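Local coordinates for protein tumour necrosis factor receptor (Ectromelia virus, PDB 3ON9) that sequesters chemokines through this C-terminal SECRET domain and, as a whole viral receptor, probably also binds host tumour necrosis factor, at residues 11-16 with 83-88; 16-21 with 36-41. All coordinates share one frame; numbering follows the deposited sequence.

Contact 1. Residues 11-16 with 83-88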
loop_
_atom_site.group_PDB
_atom_site.type_symbol
_atom_site.label_atom_id
_atom_site.label_comp_id
_atom_site.label_asym_id
_atom_site.label_seq_id
_atom_site.Cartn_x
_atom_site.Cartn_y
_atom_site.Cartn_z
ATOM N N VAL A 11 2.768 3.152 1.298
ATOM C CA VAL A 11 2.185 1.937 0.761
ATOM C C VAL A 11 1.608 2.278 -0.604
ATOM O O VAL A 11 0.830 3.217 -0.725
ATOM C CB VAL A 11 1.079 1.384 1.696
ATOM C CG1 VAL A 11 0.441 0.143 1.080
ATOM C CG2 VAL A 11 1.657 1.062 3.066
ATOM N N GLU A 12 2.023 1.540 -1.632
ATOM C CA GLU A 12 1.546 1.756 -2.992
ATOM C C GLU A 12 0.940 0.481 -3.520
ATOM O O GLU A 12 1.501 -0.599 -3.337
ATOM C CB GLU A 12 2.693 2.143 -3.924
ATOM C CG GLU A 12 3.438 3.389 -3.523
ATOM C CD GLU A 12 4.812 3.457 -4.169
ATOM O OE1 GLU A 12 4.892 3.485 -5.420
ATOM O OE2 GLU A 12 5.811 3.472 -3.421
ATOM N N ILE A 13 -0.195 0.614 -4.195
ATOM C CA ILE A 13 -0.844 -0.519 -4.833
ATOM C C ILE A 13 -1.187 -0.155 -6.276
ATOM O O ILE A 13 -1.999 0.743 -6.525
ATOM C CB ILE A 13 -2.140 -0.940 -4.070
ATOM C CG1 ILE A 13 -1.888 -1.093 -2.557
ATOM C CG2 ILE A 13 -2.691 -2.241 -4.636
ATOM C CD1 ILE A 13 -2.180 0.169 -1.719
ATOM N N ASN A 14 -0.575 -0.847 -7.239
ATOM C CA ASN A 14 -0.843 -0.566 -8.647
ATOM C C ASN A 14 -1.588 -1.741 -9.256
ATOM O O ASN A 14 -1.270 -2.885 -8.959
ATOM C CB ASN A 14 0.464 -0.263 -9.390
ATOM C CG ASN A 14 1.170 0.942 -8.811
ATOM O OD1 ASN A 14 0.518 1.870 -8.328
ATOM N ND2 ASN A 14 2.499 0.928 -8.821
ATOM N N MET A 15 -2.609 -1.461 -10.059
ATOM C CA MET A 15 -3.567 -2.496 -10.439
ATOM C C MET A 15 -3.999 -2.390 -11.896
ATOM O O MET A 15 -4.175 -1.292 -12.414
ATOM C CB MET A 15 -4.816 -2.401 -9.549
ATOM C CG MET A 15 -4.512 -2.532 -8.064
ATOM S SD MET A 15 -5.997 -2.421 -7.043
ATOM C CE MET A 15 -6.351 -0.665 -7.172
ATOM N N TYR A 16 -4.183 -3.535 -12.542
ATOM C CA TYR A 16 -4.701 -3.570 -13.900
ATOM C C TYR A 16 -5.433 -4.885 -14.119
ATOM O O TYR A 16 -4.949 -5.926 -13.708
ATOM C CB TYR A 16 -3.550 -3.457 -14.907
ATOM C CG TYR A 16 -4.026 -3.256 -16.322
ATOM C CD1 TYR A 16 -4.156 -1.981 -16.853
ATOM C CD2 TYR A 16 -4.377 -4.337 -17.113
ATOM C CE1 TYR A 16 -4.620 -1.787 -18.142
ATOM C CE2 TYR A 16 -4.834 -4.150 -18.406
ATOM C CZ TYR A 16 -4.947 -2.877 -18.909
ATOM O OH TYR A 16 -5.400 -2.695 -20.192
ATOM N N ILE A 83 2.433 -4.173 9.155
ATOM C CA ILE A 83 1.610 -3.665 8.062
ATOM C C ILE A 83 0.896 -4.831 7.393
ATOM O O ILE A 83 1.546 -5.739 6.871
ATOM C CB ILE A 83 2.460 -2.927 7.013
ATOM C CG1 ILE A 83 3.069 -1.653 7.610
ATOM C CG2 ILE A 83 1.632 -2.598 5.779
ATOM C CD1 ILE A 83 2.055 -0.541 7.900
ATOM N N ASN A 84 -0.432 -4.831 7.430
ATOM C CA ASN A 84 -1.212 -5.829 6.702
ATOM C C ASN A 84 -2.018 -5.142 5.626
ATOM O O ASN A 84 -2.591 -4.076 5.844
ATOM C CB ASN A 84 -2.165 -6.604 7.621
ATOM C CG ASN A 84 -1.436 -7.462 8.639
ATOM O OD1 ASN A 84 -0.325 -7.953 8.385
ATOM N ND2 ASN A 84 -2.067 -7.663 9.797
ATOM N N LEU A 85 -2.086 -5.765 4.463
ATOM C CA LEU A 85 -2.776 -5.179 3.335
ATOM C C LEU A 85 -3.544 -6.276 2.634
ATOM O O LEU A 85 -2.995 -7.335 2.364
ATOM C CB LEU A 85 -1.737 -4.612 2.367
ATOM C CG LEU A 85 -2.216 -3.679 1.274
ATOM C CD1 LEU A 85 -2.776 -2.380 1.889
ATOM C CD2 LEU A 85 -1.064 -3.374 0.321
ATOM N N GLU A 86 -4.816 -6.025 2.351
ATOM C CA GLU A 86 -5.636 -6.977 1.621
ATOM C C GLU A 86 -6.289 -6.275 0.447
ATOM O O GLU A 86 -6.847 -5.183 0.596
ATOM C CB GLU A 86 -6.718 -7.561 2.540
ATOM C CG GLU A 86 -7.727 -8.452 1.817
ATOM C CD GLU A 86 -9.050 -8.574 2.571
ATOM O OE1 GLU A 86 -9.241 -9.602 3.260
ATOM O OE2 GLU A 86 -9.886 -7.640 2.493
ATOM N N ILE A 87 -6.187 -6.890 -0.730
ATOM C CA ILE A 87 -6.885 -6.408 -1.912
ATOM C C ILE A 87 -8.039 -7.373 -2.192
ATOM O O ILE A 87 -7.815 -8.556 -2.486
ATOM C CB ILE A 87 -5.934 -6.312 -3.134
ATOM C CG1 ILE A 87 -4.797 -5.307 -2.869
ATOM C CG2 ILE A 87 -6.712 -5.907 -4.397
ATOM C CD1 ILE A 87 -3.618 -5.848 -2.066
ATOM N N LYS A 88 -9.266 -6.869 -2.091
ATOM C CA LYS A 88 -10.465 -7.707 -2.196
ATOM C C LYS A 88 -11.256 -7.417 -3.465
ATOM O O LYS A 88 -11.785 -6.316 -3.636
ATOM C CB LYS A 88 -11.354 -7.514 -0.958
ATOM C CG LYS A 88 -12.780 -8.070 -1.080
ATOM C CD LYS A 88 -12.778 -9.584 -1.266
ATOM C CE LYS A 88 -14.128 -10.207 -0.901
ATOM N NZ LYS A 88 -15.271 -9.604 -1.662
#

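Contact 2. Residues 16-21 with 36-41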
loop_
_atom_site.group_PDB
_atom_site.type_symbol
_atom_site.label_atom_id
_atom_site.label_comp_id
_atom_site.label_asym_id
_atom_site.label_seq_id
_atom_site.Cartn_x
_atom_site.Cartn_y
_atom_site.Cartn_z
ATOM N N TYR A 16 -4.183 -3.535 -12.542
ATOM C CA TYR A 16 -4.701 -3.570 -13.900
ATOM C C TYR A 16 -5.433 -4.885 -14.119
ATOM O O TYR A 16 -4.949 -5.926 -13.708
ATOM C CB TYR A 16 -3.550 -3.457 -14.907
ATOM C CG TYR A 16 -4.026 -3.256 -16.322
ATOM C CD1 TYR A 16 -4.156 -1.981 -16.853
ATOM C CD2 TYR A 16 -4.377 -4.337 -17.113
ATOM C CE1 TYR A 16 -4.620 -1.787 -18.142
ATOM C CE2 TYR A 16 -4.834 -4.150 -18.406
ATOM C CZ TYR A 16 -4.947 -2.877 -18.909
ATOM O OH TYR A 16 -5.400 -2.695 -20.192
ATOM N N PRO A 17 -6.616 -4.843 -14.753
ATOM C CA PRO A 17 -7.338 -3.648 -15.192
ATOM C C PRO A 17 -8.373 -3.213 -14.155
ATOM O O PRO A 17 -8.935 -4.056 -13.447
ATOM C CB PRO A 17 -8.105 -4.136 -16.427
ATOM C CG PRO A 17 -8.276 -5.637 -16.207
ATOM C CD PRO A 17 -7.339 -6.081 -15.104
ATOM N N VAL A 18 -8.626 -1.912 -14.077
ATOM C CA VAL A 18 -9.746 -1.424 -13.276
ATOM C C VAL A 18 -10.809 -0.847 -14.197
ATOM O O VAL A 18 -10.503 -0.346 -15.288
ATOM C CB VAL A 18 -9.335 -0.390 -12.194
ATOM C CG1 VAL A 18 -8.366 -1.027 -11.198
ATOM C CG2 VAL A 18 -8.734 0.868 -12.809
ATOM N N ASN A 19 -12.063 -0.952 -13.766
ATOM C CA ASN A 19 -13.197 -0.494 -14.548
ATOM C C ASN A 19 -13.890 0.714 -13.934
ATOM O O ASN A 19 -14.788 1.289 -14.550
ATOM C CB ASN A 19 -14.220 -1.614 -14.670
ATOM C CG ASN A 19 -13.659 -2.832 -15.350
ATOM O OD1 ASN A 19 -13.331 -2.793 -16.535
ATOM N ND2 ASN A 19 -13.542 -3.929 -14.605
ATOM N N LYS A 20 -13.488 1.073 -12.719
ATOM C CA LYS A 20 -14.123 2.164 -11.984
ATOM C C LYS A 20 -13.100 3.209 -11.587
ATOM O O LYS A 20 -11.966 2.874 -11.229
ATOM C CB LYS A 20 -14.796 1.639 -10.716
ATOM C CG LYS A 20 -15.760 0.484 -10.917
ATOM C CD LYS A 20 -16.897 0.853 -11.836
ATOM C CE LYS A 20 -17.858 -0.314 -11.969
ATOM N NZ LYS A 20 -18.988 0.019 -12.874
ATOM N N THR A 21 -13.506 4.473 -11.642
ATOM C CA THR A 21 -12.622 5.568 -11.259
ATOM C C THR A 21 -13.058 6.204 -9.946
ATOM O O THR A 21 -12.242 6.773 -9.225
ATOM C CB THR A 21 -12.514 6.637 -12.369
ATOM O OG1 THR A 21 -13.807 7.196 -12.644
ATOM C CG2 THR A 21 -11.955 6.008 -13.650
ATOM N N SER A 36 -16.524 0.160 -6.319
ATOM C CA SER A 36 -17.575 -0.840 -6.232
ATOM C C SER A 36 -17.063 -2.211 -6.657
ATOM O O SER A 36 -17.805 -3.187 -6.585
ATOM C CB SER A 36 -18.761 -0.454 -7.110
ATOM O OG SER A 36 -18.356 -0.285 -8.458
ATOM N N GLU A 37 -15.809 -2.294 -7.115
ATOM C CA GLU A 37 -15.269 -3.583 -7.585
ATOM C C GLU A 37 -14.027 -4.065 -6.824
ATOM O O GLU A 37 -13.672 -5.244 -6.900
ATOM C CB GLU A 37 -14.972 -3.540 -9.090
ATOM C CG GLU A 37 -13.772 -2.675 -9.423
ATOM C CD GLU A 37 -13.454 -2.615 -10.906
ATOM O OE1 GLU A 37 -14.070 -3.348 -11.709
ATOM O OE2 GLU A 37 -12.578 -1.809 -11.261
ATOM N N LEU A 38 -13.373 -3.162 -6.096
ATOM C CA LEU A 38 -12.132 -3.494 -5.388
ATOM C C LEU A 38 -12.061 -2.754 -4.068
ATOM O O LEU A 38 -12.395 -1.576 -4.009
ATOM C CB LEU A 38 -10.909 -3.094 -6.235
ATOM C CG LEU A 38 -10.483 -4.074 -7.327
ATOM C CD1 LEU A 38 -9.703 -3.358 -8.431
ATOM C CD2 LEU A 38 -9.676 -5.211 -6.741
ATOM N N THR A 39 -11.617 -3.432 -3.009
ATOM C CA THR A 39 -11.382 -2.748 -1.739
ATOM C C THR A 39 -9.960 -3.058 -1.291
ATOM O O THR A 39 -9.529 -4.212 -1.314
ATOM C CB THR A 39 -12.352 -3.198 -0.638
ATOM O OG1 THR A 39 -13.702 -2.967 -1.065
ATOM C CG2 THR A 39 -12.095 -2.408 0.662
ATOM N N ILE A 40 -9.238 -2.014 -0.909
ATOM C CA ILE A 40 -7.900 -2.176 -0.352
ATOM C C ILE A 40 -7.968 -1.801 1.124
ATOM O O ILE A 40 -8.356 -0.681 1.465
ATOM C CB ILE A 40 -6.875 -1.285 -1.055
ATOM C CG1 ILE A 40 -6.901 -1.527 -2.570
ATOM C CG2 ILE A 40 -5.476 -1.537 -0.475
ATOM C CD1 ILE A 40 -6.126 -0.487 -3.369
ATOM N N THR A 41 -7.591 -2.745 1.984
ATOM C CA THR A 41 -7.664 -2.575 3.438
ATOM C C THR A 41 -6.274 -2.674 4.057
ATOM O O THR A 41 -5.559 -3.669 3.885
ATOM C CB THR A 41 -8.593 -3.630 4.083
ATOM O OG1 THR A 41 -9.897 -3.537 3.496
ATOM C CG2 THR A 41 -8.696 -3.429 5.601
#

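Contact 1. Residues 11-16 with 83-88
Leu85 reaches from strand 83-88 between Val11 and Ile13 of strand 11-16, meeting both tip to tip. Its CD2 methyl makes the two nearest approaches, 3.8 Å to CG1 of Ile13 and 3.9 Å to CG1 of Val11; CD1 of Leu85 lies slightly farther from the same valine methyl, at 4.2 Å. On the valine, CG1 stands anti to the backbone N (chi1 178°), which sends that branch rather than CG2 to the leucine. Ile13 divides its two branches between two partners. While CG1 goes to Leu85, CG2 lies 4.1 Å from CG1 of Ile87, and these two isoleucines slide past each other in opposite directions. Farther along, SD of Met15 touches CG2 of Ile87 more loosely, at 4.4 Å.

All the touching groups are apolar and buried, and the strand axes stay 10.3 Å apart at their closest, a separation bridged by side chains and too wide for backbone pairing. The axes run 19° apart in direction, and since the strands belong to different sheets with buried side chains meeting between them, this is the face-to-face packing of a beta-sandwich core. Within the sheets, 11-16 runs between strands 62-69 and 122-130, and 83-88 between strands 38-45 and 110-116. Val125 and Ile40 also touch Leu85, Leu123 lies on Ile13, and Val11 also touches Phe51 of strand 51-59.

Contact 2. Residues 16-21 with 36-41
Val18 to Lys20 pass the turn before strand 38-41 without forming regular secondary structure, and the CA atoms of Lys20 and Glu37 come within 7.3 Å. A cis peptide bond precedes Pro17 as the chain leaves strand 8-16. The backbone N of Asn19 gives a nearly straight hydrogen bond (171°) to OE2 of Glu37, 2.7 Å away. A weak one runs from Lys20 N to the same oxygen at 3.4 Å, bent to 131°.

Asn19 ND2 completes the grip at 3.0 Å from Glu37 OE1, which lies close to the amide plane although amide and carboxylate planes are turned 62° apart. OE1 and OE2 use their syn lone pairs toward Asn19, so one residue holds both oxygens and limits rotation of the carboxylate. At this end of the beta-sandwich, the carboxylate thus joins the loop leaving one sheet to the start of a strand in the other. Glu37 reaches across with its chain extended beyond CG. CG of Lys20 packs 3.9 Å from CD of Glu37, and CE of Lys20 approaches OG of Ser36. On the buried side of the contact, CG1 of Val18 meets CD1 of Leu38 at 3.9 Å, the side chains crossing at about a right angle; Tyr56 and Cys119 touch Val18 and Leu38, respectively.

Overall arrangement
From the N terminus, strand 8-16 first supplies residues 11-16 of contact 1, then runs through Tyr16, common to both contacts, into the 16-21 loop. The chain next forms strands 24-26 and 30-34 before residues 36-41 return to the 16-21 loop and close contact 2 over a short span. Strands 51-59 and 62-69 follow in the same sheet as strand 8-16, and 83-88 then closes contact 1 over a much longer span, with contact 2 nested inside. The contact centres lie 11 Å apart. Adjacent strands 38-45 and 82-89 connect them directly: Lys88 N lies 2.8 Å from Thr39 O, a probable hydrogen bond. Contact 1 joins the two sheets through the interior, contact 2 at one end.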